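Local coordinates for protein CRISPR system Cmr subunit Cmr1-1 (Pyrococcus furiosus, PDB 4W8Z) that binds RNA and, together with Cmr6, caps the type III-B Cmr ribonucleoprotein, a CRISPR complex that protects the archaeon against invading mobile genetic elements, at residues E229-G234 / S331-T336; S282-G287 / S323-F328; K99-I104 / N236-L241. All coordinates share one frame; numbering follows the deposited sequence.

Contact 1: residues E229-G234 / S331-T336; sequences EVFGPG and SRLPVT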
ATOM      1  N   GLU A 229      10.658   1.610  -4.714  1.00 72.99           N
ATOM      2  CA  GLU A 229      11.500   2.766  -5.001  1.00 73.03           C
ATOM      3  C   GLU A 229      11.132   3.943  -4.111  1.00 69.32           C
ATOM      4  O   GLU A 229       9.996   4.052  -3.649  1.00 74.51           O
ATOM      5  CB  GLU A 229      11.367   3.177  -6.466  1.00 81.36           C
ATOM      6  CG  GLU A 229      11.791   2.118  -7.456  1.00 97.57           C
ATOM      7  CD  GLU A 229      11.273   2.390  -8.857  1.00111.21           C
ATOM      8  OE1 GLU A 229      11.881   1.881  -9.821  1.00121.38           O
ATOM      9  OE2 GLU A 229      10.254   3.101  -8.994  1.00110.48           O
ATOM     10  N   VAL A 230      12.095   4.826  -3.874  1.00 65.67           N
ATOM     11  CA  VAL A 230      11.841   6.051  -3.125  1.00 65.37           C
ATOM     12  C   VAL A 230      12.445   7.261  -3.840  1.00 73.73           C
ATOM     13  O   VAL A 230      13.328   7.122  -4.688  1.00 68.80           O
ATOM     14  CB  VAL A 230      12.416   5.990  -1.692  1.00 65.32           C
ATOM     15  CG1 VAL A 230      11.841   4.811  -0.918  1.00 57.92           C
ATOM     16  CG2 VAL A 230      13.936   5.924  -1.734  1.00 63.14           C
ATOM     17  N   PHE A 231      11.960   8.448  -3.497  1.00 75.39           N
ATOM     18  CA  PHE A 231      12.571   9.683  -3.973  1.00 73.63           C
ATOM     19  C   PHE A 231      12.490  10.744  -2.884  1.00 76.25           C
ATOM     20  O   PHE A 231      11.568  10.740  -2.069  1.00 79.13           O
ATOM     21  CB  PHE A 231      11.909  10.172  -5.272  1.00 71.84           C
ATOM     22  CG  PHE A 231      10.488  10.661  -5.109  1.00 73.58           C
ATOM     23  CD1 PHE A 231      10.222  11.953  -4.676  1.00 79.54           C
ATOM     24  CD2 PHE A 231       9.420   9.844  -5.435  1.00 75.47           C
ATOM     25  CE1 PHE A 231       8.923  12.407  -4.538  1.00 75.06           C
ATOM     26  CE2 PHE A 231       8.114  10.295  -5.303  1.00 81.92           C
ATOM     27  CZ  PHE A 231       7.868  11.578  -4.852  1.00 79.07           C
ATOM     28  N   GLY A 232      13.459  11.650  -2.877  1.00 74.43           N
ATOM     29  CA  GLY A 232      13.504  12.700  -1.883  1.00 76.73           C
ATOM     30  C   GLY A 232      14.867  12.831  -1.233  1.00 79.73           C
ATOM     31  O   GLY A 232      15.874  12.407  -1.798  1.00 74.22           O
ATOM     32  N   PRO A 233      14.909  13.401  -0.023  1.00 85.37           N
ATOM     33  CA  PRO A 233      13.756  13.834   0.776  1.00 87.38           C
ATOM     34  C   PRO A 233      13.143  15.146   0.297  1.00 85.25           C
ATOM     35  O   PRO A 233      13.778  15.873  -0.464  1.00 96.49           O
ATOM     36  CB  PRO A 233      14.357  14.011   2.171  1.00 90.75           C
ATOM     37  CG  PRO A 233      15.764  14.420   1.898  1.00 85.79           C
ATOM     38  CD  PRO A 233      16.182  13.655   0.675  1.00 83.01           C
ATOM     39  N   GLY A 234      11.923  15.436   0.732  1.00 79.18           N
ATOM     40  CA  GLY A 234      11.297  16.710   0.435  1.00 77.82           C
ATOM     41  C   GLY A 234      11.341  17.632   1.641  1.00 86.45           C
ATOM     42  O   GLY A 234      11.755  17.224   2.729  1.00 78.85           O
ATOM     43  N   SER A 331      11.704  10.898 -14.476  1.00 79.62           N
ATOM     44  CA  SER A 331      12.249  11.808 -15.474  1.00 84.39           C
ATOM     45  C   SER A 331      12.430  13.194 -14.870  1.00 93.91           C
ATOM     46  O   SER A 331      13.138  14.036 -15.424  1.00 87.67           O
ATOM     47  CB  SER A 331      11.343  11.891 -16.703  1.00 80.54           C
ATOM     48  OG  SER A 331      10.197  12.684 -16.444  1.00 84.42           O
ATOM     49  N   ARG A 332      11.788  13.426 -13.728  1.00101.08           N
ATOM     50  CA  ARG A 332      11.783  14.753 -13.124  1.00 96.94           C
ATOM     51  C   ARG A 332      12.678  14.869 -11.886  1.00 91.65           C
ATOM     52  O   ARG A 332      13.062  15.976 -11.511  1.00 94.43           O
ATOM     53  CB  ARG A 332      10.350  15.163 -12.777  1.00 99.34           C
ATOM     54  CG  ARG A 332       9.505  15.515 -13.994  1.00105.68           C
ATOM     55  CD  ARG A 332       8.132  16.060 -13.606  1.00123.80           C
ATOM     56  NE  ARG A 332       8.211  17.301 -12.835  1.00134.40           N
ATOM     57  CZ  ARG A 332       7.878  17.408 -11.552  1.00131.45           C
ATOM     58  NH1 ARG A 332       7.437  16.349 -10.888  1.00122.15           N
ATOM     59  NH2 ARG A 332       7.981  18.580 -10.935  1.00133.86           N
ATOM     60  N   LEU A 333      13.019  13.743 -11.261  1.00 90.50           N
ATOM     61  CA  LEU A 333      13.897  13.767 -10.087  1.00 93.12           C
ATOM     62  C   LEU A 333      14.480  12.384  -9.756  1.00 96.24           C
ATOM     63  O   LEU A 333      13.893  11.364 -10.115  1.00101.66           O
ATOM     64  CB  LEU A 333      13.143  14.348  -8.880  1.00104.91           C
ATOM     65  CG  LEU A 333      11.718  13.908  -8.570  1.00 94.41           C
ATOM     66  CD1 LEU A 333      11.746  12.641  -7.762  1.00 91.26           C
ATOM     67  CD2 LEU A 333      10.994  15.009  -7.820  1.00 87.73           C
ATOM     68  N   PRO A 334      15.647  12.350  -9.077  1.00 99.56           N
ATOM     69  CA  PRO A 334      16.365  11.093  -8.807  1.00 97.59           C
ATOM     70  C   PRO A 334      15.596  10.079  -7.958  1.00 92.69           C
ATOM     71  O   PRO A 334      15.116  10.402  -6.872  1.00101.68           O
ATOM     72  CB  PRO A 334      17.621  11.561  -8.059  1.00 94.83           C
ATOM     73  CG  PRO A 334      17.278  12.906  -7.524  1.00 95.94           C
ATOM     74  CD  PRO A 334      16.388  13.514  -8.560  1.00 94.94           C
ATOM     75  N   VAL A 335      15.514   8.851  -8.462  1.00 87.29           N
ATOM     76  CA  VAL A 335      14.802   7.765  -7.799  1.00 76.78           C
ATOM     77  C   VAL A 335      15.768   6.662  -7.376  1.00 76.92           C
ATOM     78  O   VAL A 335      16.624   6.256  -8.156  1.00 87.42           O
ATOM     79  CB  VAL A 335      13.725   7.172  -8.727  1.00 73.30           C
ATOM     80  CG1 VAL A 335      13.098   5.928  -8.116  1.00 70.29           C
ATOM     81  CG2 VAL A 335      12.668   8.218  -9.043  1.00 81.36           C
ATOM     82  N   THR A 336      15.635   6.179  -6.145  1.00 74.59           N
ATOM     83  CA  THR A 336      16.497   5.108  -5.656  1.00 74.53           C
ATOM     84  C   THR A 336      15.750   3.787  -5.552  1.00 72.59           C
ATOM     85  O   THR A 336      14.690   3.719  -4.934  1.00 82.07           O
ATOM     86  CB  THR A 336      17.085   5.443  -4.279  1.00 79.42           C
ATOM     87  OG1 THR A 336      17.886   6.625  -4.378  1.00 86.31           O
ATOM     88  CG2 THR A 336      17.935   4.288  -3.761  1.00 68.85           C
TER
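Val-230 and Thr-336 face each other as an antiparallel hydrogen-bonded pair. Val-230 N gives its hydrogen to Thr-336 O at 3.0 Å, and Thr-336 N returns one to Val-230 O at 2.9 Å with a nearly straight N-H...O angle of 167°. Their side chains lie next to each other and point the same way, with Val-230 CG2 beside Thr-336 CB.

Glu-229 is the side chain to follow outward. Its CB sits 3.6 Å from Val-335 CG1 and also passes near Thr-336 O. CG and CD keep skirting the same CG1 methyl, because the chain is extended beyond CG (chi2 163°) and crosses Val-335 at a slant. At the tip, OE2 still passes the methyl, while OE1 turns to the amines of Lys-337 and Lys-301, two salt bridges that would offset the charge of this buried carboxylate.

On the other side of the sheet from Val-230, Leu-333 CD1 reaches the base of the Phe-231 ring, 3.5 Å from CD1 of that phenylalanine and about as close to its CB and CG. With CG set between backbone N and carbonyl carbon (chi1 69°), the CB-CG end of Phe-231 faces Leu-333. Farther out, the ring meets Phe-244 edge-to-face and packs on Val-240 of helix 237-264.

Strand 226-231 pairs through Glu-229 and Phe-231 with strand 294-302 as well, so 335-337 adds a short partner along its other edge. This is antiparallel sheet pairing with a helix packed against one face, within the Cmr1-like C-terminal region, whose family belongs to the RAMP group.

Contact 2: residues S282-G287 / S323-F328; sequences SPLWFG and SNFDWF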
ATOM      1  N   SER A 282       1.749  -3.324 -14.709  1.00 87.29           N
ATOM      2  CA  SER A 282       1.430  -3.860 -13.396  1.00 78.08           C
ATOM      3  C   SER A 282       0.934  -2.781 -12.441  1.00 72.14           C
ATOM      4  O   SER A 282       1.198  -1.597 -12.658  1.00 71.27           O
ATOM      5  CB  SER A 282       2.668  -4.550 -12.829  1.00 90.94           C
ATOM      6  OG  SER A 282       3.262  -5.380 -13.814  1.00 99.68           O
ATOM      7  N   PRO A 283       0.201  -3.183 -11.387  1.00 67.95           N
ATOM      8  CA  PRO A 283      -0.262  -2.216 -10.383  1.00 69.80           C
ATOM      9  C   PRO A 283       0.875  -1.396  -9.772  1.00 70.65           C
ATOM     10  O   PRO A 283       1.962  -1.921  -9.520  1.00 69.41           O
ATOM     11  CB  PRO A 283      -0.911  -3.101  -9.315  1.00 59.69           C
ATOM     12  CG  PRO A 283      -1.319  -4.327 -10.046  1.00 66.66           C
ATOM     13  CD  PRO A 283      -0.276  -4.547 -11.096  1.00 62.08           C
ATOM     14  N   LEU A 284       0.618  -0.114  -9.543  1.00 71.48           N
ATOM     15  CA  LEU A 284       1.571   0.750  -8.857  1.00 73.37           C
ATOM     16  C   LEU A 284       0.878   1.477  -7.705  1.00 71.49           C
ATOM     17  O   LEU A 284      -0.163   2.100  -7.889  1.00 72.39           O
ATOM     18  CB  LEU A 284       2.193   1.749  -9.839  1.00 67.22           C
ATOM     19  CG  LEU A 284       3.342   2.639  -9.356  1.00 66.18           C
ATOM     20  CD1 LEU A 284       4.213   3.042 -10.534  1.00 61.12           C
ATOM     21  CD2 LEU A 284       2.823   3.879  -8.647  1.00 60.68           C
ATOM     22  N   TRP A 285       1.459   1.381  -6.514  1.00 76.25           N
ATOM     23  CA  TRP A 285       0.948   2.114  -5.361  1.00 71.73           C
ATOM     24  C   TRP A 285       1.953   3.179  -4.992  1.00 68.76           C
ATOM     25  O   TRP A 285       3.147   3.003  -5.216  1.00 78.97           O
ATOM     26  CB  TRP A 285       0.714   1.200  -4.159  1.00 64.51           C
ATOM     27  CG  TRP A 285      -0.198   0.040  -4.391  1.00 66.45           C
ATOM     28  CD1 TRP A 285      -0.867  -0.272  -5.539  1.00 66.90           C
ATOM     29  CD2 TRP A 285      -0.539  -0.972  -3.440  1.00 62.08           C
ATOM     30  NE1 TRP A 285      -1.602  -1.419  -5.357  1.00 64.57           N
ATOM     31  CE2 TRP A 285      -1.415  -1.868  -4.076  1.00 65.90           C
ATOM     32  CE3 TRP A 285      -0.177  -1.212  -2.113  1.00 71.04           C
ATOM     33  CZ2 TRP A 285      -1.941  -2.982  -3.431  1.00 70.23           C
ATOM     34  CZ3 TRP A 285      -0.703  -2.318  -1.471  1.00 70.41           C
ATOM     35  CH2 TRP A 285      -1.577  -3.187  -2.130  1.00 68.19           C
ATOM     36  N   PHE A 286       1.490   4.285  -4.425  1.00 70.33           N
ATOM     37  CA  PHE A 286       2.436   5.229  -3.854  1.00 75.64           C
ATOM     38  C   PHE A 286       1.935   5.819  -2.545  1.00 74.65           C
ATOM     39  O   PHE A 286       0.742   5.764  -2.230  1.00 80.95           O
ATOM     40  CB  PHE A 286       2.784   6.343  -4.853  1.00 72.20           C
ATOM     41  CG  PHE A 286       1.607   7.148  -5.331  1.00 70.14           C
ATOM     42  CD1 PHE A 286       1.184   8.274  -4.637  1.00 66.86           C
ATOM     43  CD2 PHE A 286       0.955   6.809  -6.504  1.00 69.65           C
ATOM     44  CE1 PHE A 286       0.115   9.025  -5.093  1.00 67.04           C
ATOM     45  CE2 PHE A 286      -0.114   7.557  -6.964  1.00 72.40           C
ATOM     46  CZ  PHE A 286      -0.537   8.666  -6.257  1.00 66.70           C
ATOM     47  N   GLY A 287       2.874   6.364  -1.782  1.00 69.30           N
ATOM     48  CA  GLY A 287       2.598   6.923  -0.476  1.00 71.20           C
ATOM     49  C   GLY A 287       3.853   7.593   0.042  1.00 69.94           C
ATOM     50  O   GLY A 287       4.753   7.908  -0.735  1.00 65.89           O
ATOM     51  N   SER A 323       2.336   0.738 -13.818  1.00 68.27           N
ATOM     52  CA  SER A 323       3.777   0.890 -13.678  1.00 67.27           C
ATOM     53  C   SER A 323       4.395   1.841 -14.696  1.00 69.65           C
ATOM     54  O   SER A 323       5.517   2.300 -14.509  1.00 75.08           O
ATOM     55  CB  SER A 323       4.450  -0.469 -13.785  1.00 66.85           C
ATOM     56  OG  SER A 323       4.233  -1.013 -15.073  1.00 89.01           O
ATOM     57  N   ASN A 324       3.678   2.151 -15.770  1.00 67.84           N
ATOM     58  CA  ASN A 324       4.204   3.097 -16.751  1.00 67.60           C
ATOM     59  C   ASN A 324       4.138   4.541 -16.245  1.00 81.92           C
ATOM     60  O   ASN A 324       4.507   5.477 -16.956  1.00 93.16           O
ATOM     61  CB  ASN A 324       3.462   2.965 -18.081  1.00 68.18           C
ATOM     62  CG  ASN A 324       1.973   3.188 -17.948  1.00 67.85           C
ATOM     63  OD1 ASN A 324       1.404   3.067 -16.869  1.00 77.73           O
ATOM     64  ND2 ASN A 324       1.331   3.504 -19.057  1.00 71.30           N
ATOM     65  N   PHE A 325       3.665   4.706 -15.013  1.00 75.77           N
ATOM     66  CA  PHE A 325       3.581   6.006 -14.364  1.00 67.84           C
ATOM     67  C   PHE A 325       4.939   6.444 -13.811  1.00 80.46           C
ATOM     68  O   PHE A 325       5.146   7.619 -13.510  1.00 84.55           O
ATOM     69  CB  PHE A 325       2.527   5.958 -13.252  1.00 63.76           C
ATOM     70  CG  PHE A 325       2.590   7.109 -12.282  1.00 68.10           C
ATOM     71  CD1 PHE A 325       2.231   8.388 -12.670  1.00 66.15           C
ATOM     72  CD2 PHE A 325       2.987   6.901 -10.969  1.00 70.52           C
ATOM     73  CE1 PHE A 325       2.277   9.442 -11.771  1.00 64.33           C
ATOM     74  CE2 PHE A 325       3.038   7.951 -10.066  1.00 63.11           C
ATOM     75  CZ  PHE A 325       2.679   9.222 -10.468  1.00 60.27           C
ATOM     76  N   ASP A 326       5.876   5.505 -13.703  1.00 78.92           N
ATOM     77  CA  ASP A 326       7.161   5.802 -13.073  1.00 83.29           C
ATOM     78  C   ASP A 326       7.996   6.807 -13.863  1.00 82.27           C
ATOM     79  O   ASP A 326       8.793   7.537 -13.278  1.00 80.01           O
ATOM     80  CB  ASP A 326       7.969   4.518 -12.851  1.00 85.74           C
ATOM     81  CG  ASP A 326       8.072   3.661 -14.098  1.00 95.40           C
ATOM     82  OD1 ASP A 326       7.862   4.183 -15.217  1.00102.02           O
ATOM     83  OD2 ASP A 326       8.353   2.453 -13.952  1.00 98.57           O
ATOM     84  N   TRP A 327       7.823   6.847 -15.182  1.00 79.60           N
ATOM     85  CA  TRP A 327       8.524   7.833 -16.003  1.00 69.02           C
ATOM     86  C   TRP A 327       8.210   9.248 -15.531  1.00 75.43           C
ATOM     87  O   TRP A 327       9.080  10.115 -15.514  1.00 74.76           O
ATOM     88  CB  TRP A 327       8.155   7.697 -17.484  1.00 69.85           C
ATOM     89  CG  TRP A 327       8.479   8.941 -18.267  1.00 72.71           C
ATOM     90  CD1 TRP A 327       7.628   9.967 -18.574  1.00 80.91           C
ATOM     91  CD2 TRP A 327       9.755   9.305 -18.812  1.00 74.39           C
ATOM     92  NE1 TRP A 327       8.295  10.941 -19.283  1.00 73.08           N
ATOM     93  CE2 TRP A 327       9.599  10.560 -19.441  1.00 72.26           C
ATOM     94  CE3 TRP A 327      11.010   8.690 -18.832  1.00 71.71           C
ATOM     95  CZ2 TRP A 327      10.651  11.206 -20.083  1.00 78.76           C
ATOM     96  CZ3 TRP A 327      12.053   9.337 -19.471  1.00 80.97           C
ATOM     97  CH2 TRP A 327      11.866  10.582 -20.090  1.00 84.70           C
ATOM     98  N   PHE A 328       6.962   9.476 -15.139  1.00 69.15           N
ATOM     99  CA  PHE A 328       6.506  10.816 -14.805  1.00 65.83           C
ATOM    100  C   PHE A 328       6.995  11.255 -13.427  1.00 72.58           C
ATOM    101  O   PHE A 328       6.776  12.393 -13.011  1.00 69.69           O
ATOM    102  CB  PHE A 328       4.982  10.881 -14.898  1.00 70.93           C
ATOM    103  CG  PHE A 328       4.459  10.588 -16.277  1.00 69.62           C
ATOM    104  CD1 PHE A 328       4.130   9.293 -16.646  1.00 65.42           C
ATOM    105  CD2 PHE A 328       4.326  11.604 -17.212  1.00 64.13           C
ATOM    106  CE1 PHE A 328       3.666   9.016 -17.919  1.00 59.46           C
ATOM    107  CE2 PHE A 328       3.861  11.332 -18.486  1.00 65.43           C
ATOM    108  CZ  PHE A 328       3.530  10.034 -18.839  1.00 62.18           C
TER
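Ser-323 meets Ser-282 through two weak hydrogen bonds. Ser-323 N points to Ser-282 O at 2.8 Å, but the N-H...O angle is bent to 120°. In return, Ser-282 N reaches Ser-323 OG over a long 3.4 Å, that hydroxyl sitting between the backbone N and carbonyl carbon of its own residue. Ser-323 CA also takes the CD1 methyl of Leu-284 at 3.8 Å.

Two residues on, Phe-325 turns its ring in toward the strand, CG anti to the backbone N (chi1 165°). Leu-284 CD2 comes up to the edge of this ring, near its plane, 3.8 Å from Phe-325 CD2, and the two side chains cross at about a right angle. Phe-286 approaches the same ring more loosely: the ring planes are inclined by 33° and the centroids lie 6.0 Å apart. Tyr-251 of helix 237-264 meets Phe-325 edge-to-face, and Phe-244 of that helix stacks on Phe-286.

Asp-326 follows, its backbone N near Leu-284 CD1, while its carboxylate forms a salt bridge with Lys-301 of the neighbouring strand 294-302.

A 3-10 turn thus lays one aromatic ring between strand 284-291 and the long helix 237-264, an apolar layer of the kind found in alpha+beta folds where a helix is packed against one face of an antiparallel sheet.

Contact 3: residues K99-I104 / N236-L241; sequences KNVGYI and NTWEVL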
ATOM      1  N   LYS A  99      -2.978  22.695  -1.280  1.00124.49           N
ATOM      2  CA  LYS A  99      -1.840  21.792  -1.128  1.00122.43           C
ATOM      3  C   LYS A  99      -1.466  21.070  -2.424  1.00107.65           C
ATOM      4  O   LYS A  99      -0.526  20.275  -2.437  1.00106.05           O
ATOM      5  CB  LYS A  99      -2.127  20.761  -0.035  1.00117.51           C
ATOM      6  CG  LYS A  99      -2.460  21.349   1.328  1.00112.49           C
ATOM      7  CD  LYS A  99      -1.234  21.945   1.998  1.00113.17           C
ATOM      8  CE  LYS A  99      -1.579  22.477   3.382  1.00115.39           C
ATOM      9  NZ  LYS A  99      -0.451  23.222   4.001  1.00114.34           N
ATOM     10  N   ASN A 100      -2.203  21.351  -3.499  1.00101.24           N
ATOM     11  CA  ASN A 100      -1.947  20.755  -4.810  1.00 98.45           C
ATOM     12  C   ASN A 100      -2.058  19.223  -4.747  1.00103.51           C
ATOM     13  O   ASN A 100      -1.092  18.494  -4.983  1.00 90.11           O
ATOM     14  CB  ASN A 100      -0.571  21.193  -5.327  1.00100.02           C
ATOM     15  CG  ASN A 100      -0.352  20.850  -6.786  1.00111.31           C
ATOM     16  OD1 ASN A 100      -1.274  20.434  -7.488  1.00115.76           O
ATOM     17  ND2 ASN A 100       0.879  21.032  -7.253  1.00109.26           N
ATOM     18  N   VAL A 101      -3.253  18.750  -4.402  1.00101.74           N
ATOM     19  CA  VAL A 101      -3.523  17.327  -4.219  1.00 83.25           C
ATOM     20  C   VAL A 101      -4.833  16.952  -4.907  1.00 81.12           C
ATOM     21  O   VAL A 101      -5.371  15.867  -4.699  1.00 79.18           O
ATOM     22  CB  VAL A 101      -3.611  16.955  -2.716  1.00 81.26           C
ATOM     23  CG1 VAL A 101      -3.203  15.531  -2.502  1.00 90.32           C
ATOM     24  CG2 VAL A 101      -2.710  17.831  -1.890  1.00 96.44           C
ATOM     25  N   GLY A 102      -5.334  17.856  -5.740  1.00 76.73           N
ATOM     26  CA  GLY A 102      -6.678  17.744  -6.278  1.00 75.00           C
ATOM     27  C   GLY A 102      -6.931  16.671  -7.319  1.00 76.92           C
ATOM     28  O   GLY A 102      -8.083  16.332  -7.591  1.00 83.18           O
ATOM     29  N   TYR A 103      -5.874  16.134  -7.913  1.00 75.97           N
ATOM     30  CA  TYR A 103      -6.056  15.080  -8.902  1.00 75.71           C
ATOM     31  C   TYR A 103      -5.896  13.691  -8.290  1.00 69.51           C
ATOM     32  O   TYR A 103      -6.728  12.821  -8.521  1.00 69.05           O
ATOM     33  CB  TYR A 103      -5.092  15.274 -10.072  1.00 84.47           C
ATOM     34  CG  TYR A 103      -5.473  16.439 -10.957  1.00 95.53           C
ATOM     35  CD1 TYR A 103      -6.478  16.313 -11.909  1.00 88.61           C
ATOM     36  CD2 TYR A 103      -4.835  17.669 -10.832  1.00102.58           C
ATOM     37  CE1 TYR A 103      -6.833  17.376 -12.719  1.00 91.76           C
ATOM     38  CE2 TYR A 103      -5.185  18.740 -11.637  1.00101.39           C
ATOM     39  CZ  TYR A 103      -6.184  18.588 -12.579  1.00102.65           C
ATOM     40  OH  TYR A 103      -6.530  19.654 -13.382  1.00110.29           O
ATOM     41  N   ILE A 104      -4.849  13.478  -7.503  1.00 65.41           N
ATOM     42  CA  ILE A 104      -4.663  12.170  -6.886  1.00 60.79           C
ATOM     43  C   ILE A 104      -5.774  11.882  -5.876  1.00 72.26           C
ATOM     44  O   ILE A 104      -6.167  10.730  -5.705  1.00 77.22           O
ATOM     45  CB  ILE A 104      -3.281  12.028  -6.195  1.00 61.67           C
ATOM     46  CG1 ILE A 104      -3.070  13.095  -5.123  1.00 63.26           C
ATOM     47  CG2 ILE A 104      -2.153  12.081  -7.217  1.00 59.90           C
ATOM     48  CD1 ILE A 104      -1.779  12.912  -4.349  1.00 61.12           C
ATOM     49  N   ASN A 236       8.749  18.863   3.198  1.00 92.53           N
ATOM     50  CA  ASN A 236       7.726  18.347   4.089  1.00 87.30           C
ATOM     51  C   ASN A 236       6.892  17.315   3.351  1.00 83.28           C
ATOM     52  O   ASN A 236       7.119  17.065   2.167  1.00 75.77           O
ATOM     53  CB  ASN A 236       6.845  19.481   4.611  1.00 81.74           C
ATOM     54  CG  ASN A 236       6.333  20.372   3.499  1.00 82.57           C
ATOM     55  OD1 ASN A 236       5.524  19.950   2.679  1.00 94.24           O
ATOM     56  ND2 ASN A 236       6.799  21.611   3.469  1.00 85.68           N
ATOM     57  N   THR A 237       5.923  16.727   4.043  1.00 87.72           N
ATOM     58  CA  THR A 237       5.093  15.685   3.455  1.00 71.47           C
ATOM     59  C   THR A 237       4.279  16.225   2.286  1.00 71.99           C
ATOM     60  O   THR A 237       4.218  15.604   1.227  1.00 79.34           O
ATOM     61  CB  THR A 237       4.143  15.067   4.496  1.00 69.06           C
ATOM     62  OG1 THR A 237       4.903  14.602   5.618  1.00 68.94           O
ATOM     63  CG2 THR A 237       3.372  13.900   3.895  1.00 68.09           C
ATOM     64  N   TRP A 238       3.670  17.388   2.480  1.00 74.70           N
ATOM     65  CA  TRP A 238       2.811  17.978   1.461  1.00 80.56           C
ATOM     66  C   TRP A 238       3.555  18.208   0.146  1.00 85.74           C
ATOM     67  O   TRP A 238       2.967  18.097  -0.930  1.00 83.79           O
ATOM     68  CB  TRP A 238       2.215  19.298   1.959  1.00 79.64           C
ATOM     69  CG  TRP A 238       1.126  19.145   2.981  1.00 88.61           C
ATOM     70  CD1 TRP A 238       1.156  19.567   4.280  1.00 89.19           C
ATOM     71  CD2 TRP A 238      -0.159  18.534   2.789  1.00 94.34           C
ATOM     72  NE1 TRP A 238      -0.028  19.259   4.906  1.00 87.77           N
ATOM     73  CE2 TRP A 238      -0.851  18.624   4.012  1.00 89.98           C
ATOM     74  CE3 TRP A 238      -0.791  17.923   1.701  1.00 89.72           C
ATOM     75  CZ2 TRP A 238      -2.142  18.124   4.177  1.00 88.44           C
ATOM     76  CZ3 TRP A 238      -2.073  17.427   1.867  1.00 81.98           C
ATOM     77  CH2 TRP A 238      -2.733  17.531   3.094  1.00 89.47           C
ATOM     78  N   GLU A 239       4.844  18.521   0.233  1.00 85.33           N
ATOM     79  CA  GLU A 239       5.645  18.753  -0.962  1.00 88.46           C
ATOM     80  C   GLU A 239       5.790  17.463  -1.761  1.00 87.09           C
ATOM     81  O   GLU A 239       5.716  17.472  -2.990  1.00 85.58           O
ATOM     82  CB  GLU A 239       7.026  19.305  -0.602  1.00 98.97           C
ATOM     83  CG  GLU A 239       7.769  19.902  -1.791  1.00109.91           C
ATOM     84  CD  GLU A 239       9.243  20.123  -1.514  1.00124.59           C
ATOM     85  OE1 GLU A 239       9.946  19.136  -1.217  1.00121.56           O
ATOM     86  OE2 GLU A 239       9.698  21.285  -1.593  1.00132.27           O
ATOM     87  N   VAL A 240       5.991  16.357  -1.053  1.00 78.97           N
ATOM     88  CA  VAL A 240       6.081  15.041  -1.675  1.00 74.51           C
ATOM     89  C   VAL A 240       4.769  14.671  -2.360  1.00 71.75           C
ATOM     90  O   VAL A 240       4.758  14.258  -3.519  1.00 70.46           O
ATOM     91  CB  VAL A 240       6.445  13.959  -0.643  1.00 73.91           C
ATOM     92  CG1 VAL A 240       6.230  12.567  -1.222  1.00 65.48           C
ATOM     93  CG2 VAL A 240       7.881  14.142  -0.175  1.00 73.40           C
ATOM     94  N   LEU A 241       3.665  14.830  -1.636  1.00 70.26           N
ATOM     95  CA  LEU A 241       2.338  14.582  -2.185  1.00 67.38           C
ATOM     96  C   LEU A 241       2.068  15.447  -3.415  1.00 73.67           C
ATOM     97  O   LEU A 241       1.449  14.994  -4.378  1.00 79.29           O
ATOM     98  CB  LEU A 241       1.266  14.829  -1.121  1.00 65.19           C
ATOM     99  CG  LEU A 241       1.107  13.738  -0.061  1.00 67.25           C
ATOM    100  CD1 LEU A 241       0.203  14.199   1.065  1.00 62.38           C
ATOM    101  CD2 LEU A 241       0.566  12.465  -0.693  1.00 64.94           C
TER
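Lys-99 lies over one face of the Trp-238 indole, and its conformation accounts for the overlap. CG is anti to the carbonyl carbon (chi1 -57°), the chain bends at chi2 (-72°), and beyond CD it runs out extended. CB starts at the rim of the six-membered ring, 3.6 Å from Trp-238 CE3. CD then stands over the five-membered ring, 3.7 Å from its centroid, a CH-pi contact. The chain ends with NZ above the same ring, 4.3 Å from that centroid and 23° off the normal, a cation-pi interaction.

Val-101 comes to the six-membered part of the indole, its side chain crossing that of the tryptophan at about a right angle. Its CG2 methyl, anti to the carbonyl carbon, touches Trp-238 CZ3 at 3.8 Å.

One turn along the helix from Trp-238, Leu-241 O receives Ile-104 CD1 at 3.8 Å, with the CD2 methyl of Leu-241 a little farther off.

Asn-100 takes a positive phi in a Schellman motif that closes helix 95-99. Asn-236 is the N-cap of helix 237-264: its OD1 accepts from Glu-239 N at 2.9 Å.

No hydrogen bond joins the two segments directly. Between them the attraction is probably dispersion plus the pull between the lysine charge and the indole pi cloud. Hydrogen bonds from the Asn-100 side chain to Asn-246 and from the backbone N of Tyr-103 and Ile-104 to Asn-245, farther along the same helix, add to it, so that apolar, cation-pi and polar contacts together join a loop of the RAMP superfamily region to a helix of the Cmr1-like C-terminal region.

How the contacts relate
Along the chain, contact 3 comes first to open, at 99-104, and it closes at 236-241, just after strand 226-231 has supplied the first half of contact 1. Contacts 1 and 3 therefore alternate, whereas contact 2 falls wholly between the two segments of contact 1. The centres lie about 13 Å (1 to 2), 15 Å (1 to 3) and 16 Å (2 to 3) apart. Contacts 1 and 2 reach one antiparallel sheet, and helix 237-264 packs against both. Gly-234 touches Glu-239, and Phe-286 touches Ile-104, connecting contact 3 to the others. Contacts 1 and 2 lie within the Cmr1-like C-terminal region, while contact 3 joins it to the RAMP superfamily region.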